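Local coordinates for protein molybdopterin synthase catalytic subunit (Homo sapiens, PDB 5MPO) that catalyses the conversion of precursor Z into molybdopterin, inserting two sulfur atoms taken from a thiocarboxylated partner protein to build the dithiolene group, at residues W89-H98 with I110-A121. Sequence-based numbering, arbitrary orientation.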
# COMPACT_ATOMS: atom_id res chain seq x y z
N TRP C 89 -5.59 4.22 14.66
CA TRP C 89 -5.12 2.96 14.14
C TRP C 89 -3.93 2.41 14.98
O TRP C 89 -3.05 3.17 15.34
CB TRP C 89 -4.65 3.18 12.71
CG TRP C 89 -5.76 3.34 11.72
CD1 TRP C 89 -6.66 2.36 11.34
CD2 TRP C 89 -6.10 4.50 10.97
NE1 TRP C 89 -7.51 2.84 10.40
CE2 TRP C 89 -7.22 4.15 10.15
CE3 TRP C 89 -5.56 5.78 10.86
CZ2 TRP C 89 -7.82 5.05 9.24
CZ3 TRP C 89 -6.17 6.72 9.97
CH2 TRP C 89 -7.30 6.33 9.18
N PRO C 90 -3.88 1.08 15.23
CA PRO C 90 -2.80 0.42 16.01
C PRO C 90 -1.54 0.18 15.20
O PRO C 90 -1.08 -0.95 15.07
CB PRO C 90 -3.43 -0.94 16.38
CG PRO C 90 -4.35 -1.25 15.24
CD PRO C 90 -4.95 0.11 14.87
N VAL C 91 -0.91 1.24 14.75
CA VAL C 91 0.28 1.11 13.92
C VAL C 91 1.53 1.12 14.79
O VAL C 91 1.54 1.68 15.87
CB VAL C 91 0.35 2.22 12.82
CG1 VAL C 91 -0.92 2.20 11.99
CG2 VAL C 91 0.60 3.62 13.42
N LYS C 92 2.62 0.57 14.28
CA LYS C 92 3.86 0.61 15.00
C LYS C 92 4.73 1.79 14.55
O LYS C 92 4.82 2.76 15.28
CB LYS C 92 4.61 -0.72 14.85
CG LYS C 92 5.84 -0.82 15.72
CD LYS C 92 5.49 -0.55 17.18
CE LYS C 92 6.61 -0.92 18.13
NZ LYS C 92 6.28 -0.44 19.49
N HIS C 93 5.30 1.69 13.35
CA HIS C 93 6.16 2.68 12.71
C HIS C 93 5.51 3.33 11.43
O HIS C 93 4.82 2.67 10.63
CB HIS C 93 7.50 2.04 12.23
CG HIS C 93 8.23 1.26 13.28
ND1 HIS C 93 8.54 1.78 14.52
CD2 HIS C 93 8.75 0.01 13.25
CE1 HIS C 93 9.18 0.86 15.22
NE2 HIS C 93 9.33 -0.22 14.46
N ILE C 94 5.79 4.61 11.22
CA ILE C 94 5.35 5.39 10.05
C ILE C 94 6.64 6.06 9.49
O ILE C 94 7.50 6.60 10.26
CB ILE C 94 4.35 6.45 10.50
CG1 ILE C 94 3.23 5.85 11.36
CG2 ILE C 94 3.90 7.27 9.34
CD1 ILE C 94 2.30 6.89 11.97
N ALA C 95 6.85 5.91 8.19
CA ALA C 95 7.92 6.57 7.51
C ALA C 95 7.28 7.38 6.42
O ALA C 95 6.39 6.87 5.74
CB ALA C 95 8.87 5.57 6.92
N VAL C 96 7.67 8.65 6.29
CA VAL C 96 7.22 9.53 5.19
C VAL C 96 8.39 10.26 4.58
O VAL C 96 9.01 11.08 5.23
CB VAL C 96 6.21 10.59 5.62
CG1 VAL C 96 5.85 11.47 4.41
CG2 VAL C 96 4.99 9.95 6.28
N PHE C 97 8.68 9.92 3.32
CA PHE C 97 9.84 10.43 2.64
C PHE C 97 9.37 11.19 1.46
O PHE C 97 8.68 10.62 0.61
CB PHE C 97 10.76 9.30 2.23
CG PHE C 97 11.69 8.88 3.30
CD1 PHE C 97 11.21 8.34 4.46
CD2 PHE C 97 13.04 9.04 3.17
CE1 PHE C 97 12.06 7.96 5.49
CE2 PHE C 97 13.91 8.67 4.19
CZ PHE C 97 13.42 8.12 5.37
N HIS C 98 9.66 12.48 1.41
CA HIS C 98 9.27 13.27 0.24
C HIS C 98 10.48 13.90 -0.42
O HIS C 98 11.34 14.46 0.23
CB HIS C 98 8.23 14.31 0.63
CG HIS C 98 7.38 14.80 -0.51
ND1 HIS C 98 7.91 15.29 -1.69
CD2 HIS C 98 6.04 14.92 -0.63
CE1 HIS C 98 6.95 15.70 -2.48
NE2 HIS C 98 5.80 15.48 -1.87
N ILE C 110 7.48 10.57 -3.49
CA ILE C 110 6.99 10.31 -2.14
C ILE C 110 7.00 8.81 -1.90
O ILE C 110 6.74 8.03 -2.80
CB ILE C 110 5.58 10.95 -1.87
CG1 ILE C 110 5.12 10.61 -0.47
CG2 ILE C 110 4.52 10.47 -2.81
CD1 ILE C 110 4.20 11.61 0.17
N ILE C 111 7.33 8.42 -0.67
CA ILE C 111 7.17 7.04 -0.27
C ILE C 111 6.70 7.18 1.14
O ILE C 111 7.34 7.83 1.98
CB ILE C 111 8.49 6.24 -0.33
CG1 ILE C 111 9.00 6.08 -1.75
CG2 ILE C 111 8.36 4.84 0.24
CD1 ILE C 111 10.39 5.45 -1.78
N ILE C 112 5.56 6.55 1.38
CA ILE C 112 4.95 6.40 2.70
C ILE C 112 4.87 4.91 3.00
O ILE C 112 4.47 4.10 2.14
CB ILE C 112 3.55 6.99 2.72
CG1 ILE C 112 3.60 8.50 2.45
CG2 ILE C 112 2.93 6.77 4.08
CD1 ILE C 112 2.29 9.13 2.04
N ALA C 113 5.25 4.57 4.21
CA ALA C 113 5.16 3.23 4.69
C ALA C 113 4.61 3.21 6.14
O ALA C 113 4.97 4.06 6.94
CB ALA C 113 6.53 2.59 4.64
N VAL C 114 3.77 2.22 6.45
CA VAL C 114 3.25 1.98 7.79
C VAL C 114 3.30 0.51 8.11
O VAL C 114 2.88 -0.28 7.27
CB VAL C 114 1.76 2.43 7.93
CG1 VAL C 114 1.28 2.22 9.36
CG2 VAL C 114 1.62 3.90 7.55
N SER C 115 3.77 0.17 9.31
CA SER C 115 3.73 -1.24 9.82
C SER C 115 2.75 -1.39 10.96
O SER C 115 2.62 -0.50 11.77
CB SER C 115 5.11 -1.72 10.31
OG SER C 115 5.64 -0.86 11.32
N SER C 116 2.09 -2.52 11.05
CA SER C 116 1.22 -2.82 12.21
C SER C 116 1.09 -4.34 12.36
O SER C 116 1.51 -5.10 11.49
CB SER C 116 -0.18 -2.22 12.01
OG SER C 116 -0.72 -2.70 10.80
N ALA C 117 0.46 -4.77 13.43
CA ALA C 117 0.24 -6.20 13.71
C ALA C 117 -0.66 -6.86 12.66
O ALA C 117 -0.29 -7.96 12.14
CB ALA C 117 -0.26 -6.42 15.16
N HIS C 118 -1.78 -6.19 12.31
CA HIS C 118 -2.70 -6.65 11.25
C HIS C 118 -2.96 -5.60 10.10
O HIS C 118 -2.73 -4.41 10.23
CB HIS C 118 -4.02 -7.13 11.88
CG HIS C 118 -3.87 -8.26 12.88
ND1 HIS C 118 -3.31 -9.49 12.56
CD2 HIS C 118 -4.26 -8.37 14.18
CE1 HIS C 118 -3.34 -10.28 13.62
NE2 HIS C 118 -3.91 -9.62 14.61
N ARG C 119 -3.50 -6.09 9.00
CA ARG C 119 -3.33 -5.44 7.70
C ARG C 119 -4.20 -4.25 7.41
O ARG C 119 -3.82 -3.40 6.60
CB ARG C 119 -3.51 -6.47 6.58
CG ARG C 119 -4.94 -6.96 6.33
CD ARG C 119 -4.88 -8.02 5.27
NE ARG C 119 -6.19 -8.52 4.94
CZ ARG C 119 -6.88 -9.41 5.65
NH1 ARG C 119 -6.37 -9.97 6.76
NH2 ARG C 119 -8.09 -9.76 5.24
N ALA C 120 -5.40 -4.24 7.97
CA ALA C 120 -6.33 -3.14 7.74
C ALA C 120 -5.75 -1.78 8.24
O ALA C 120 -5.89 -0.75 7.62
CB ALA C 120 -7.65 -3.43 8.44
N ALA C 121 -5.08 -1.82 9.36
CA ALA C 121 -4.53 -0.64 9.97
C ALA C 121 -3.48 -0.03 9.08
O ALA C 121 -3.52 1.16 8.80
CB ALA C 121 -3.93 -1.03 11.30
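A chi1 of 57° sets Ser115 OG between its own backbone N and carbonyl carbon, where it accepts a long bond from His93 N (3.3 Å to OG) and lies 3.6 Å from His93 CB. The same hydroxyl is hydrogen-bonded to the carbonyl of Val38, at the end of helix 31-38. Replacing Ser115 with an alanine is likely to leave His93 N without this acceptor and the Val38 carbonyl without its hydroxyl partner. One residue back, CG1 of Val114 stands anti to its own N (chi1 -177°) and is brought to 3.4 Å from Val91 CG1, the two valines crossing at a slant. At the corner, the bond from Lys92 N to Ser115 O is short (2.7 Å) and nearly straight (174° at the hydrogen). Beyond it, Ser115 N bonds to His93 O, and Ala113 and Ile111 exchange backbone bonds with Ala95 and Phe97, as from Ala95 N to Ala113 O (2.9 Å). At the far end, Ile110 lays CB over one face of the His98 ring. Ahead of strand 93-98, Pro90 CD packs 3.9 Å from Ala121 CB, on helix 119-136. Ile94, Val96, Ile112 and Val114 share one face of the sheet, Ile94 packing on helix 73-88, Ile112 and Val114 on helix 119-136; Ala95, Phe97 and Ile111 face helix 31-38. The axes of strands 93-98 and 110-116 approach to 4.8 Å, and these strands form the central antiparallel pair of the four-stranded mixed sheet in this MoaE-family alpha/beta fold, leading to His118 and Arg119, predicted to bind substrate.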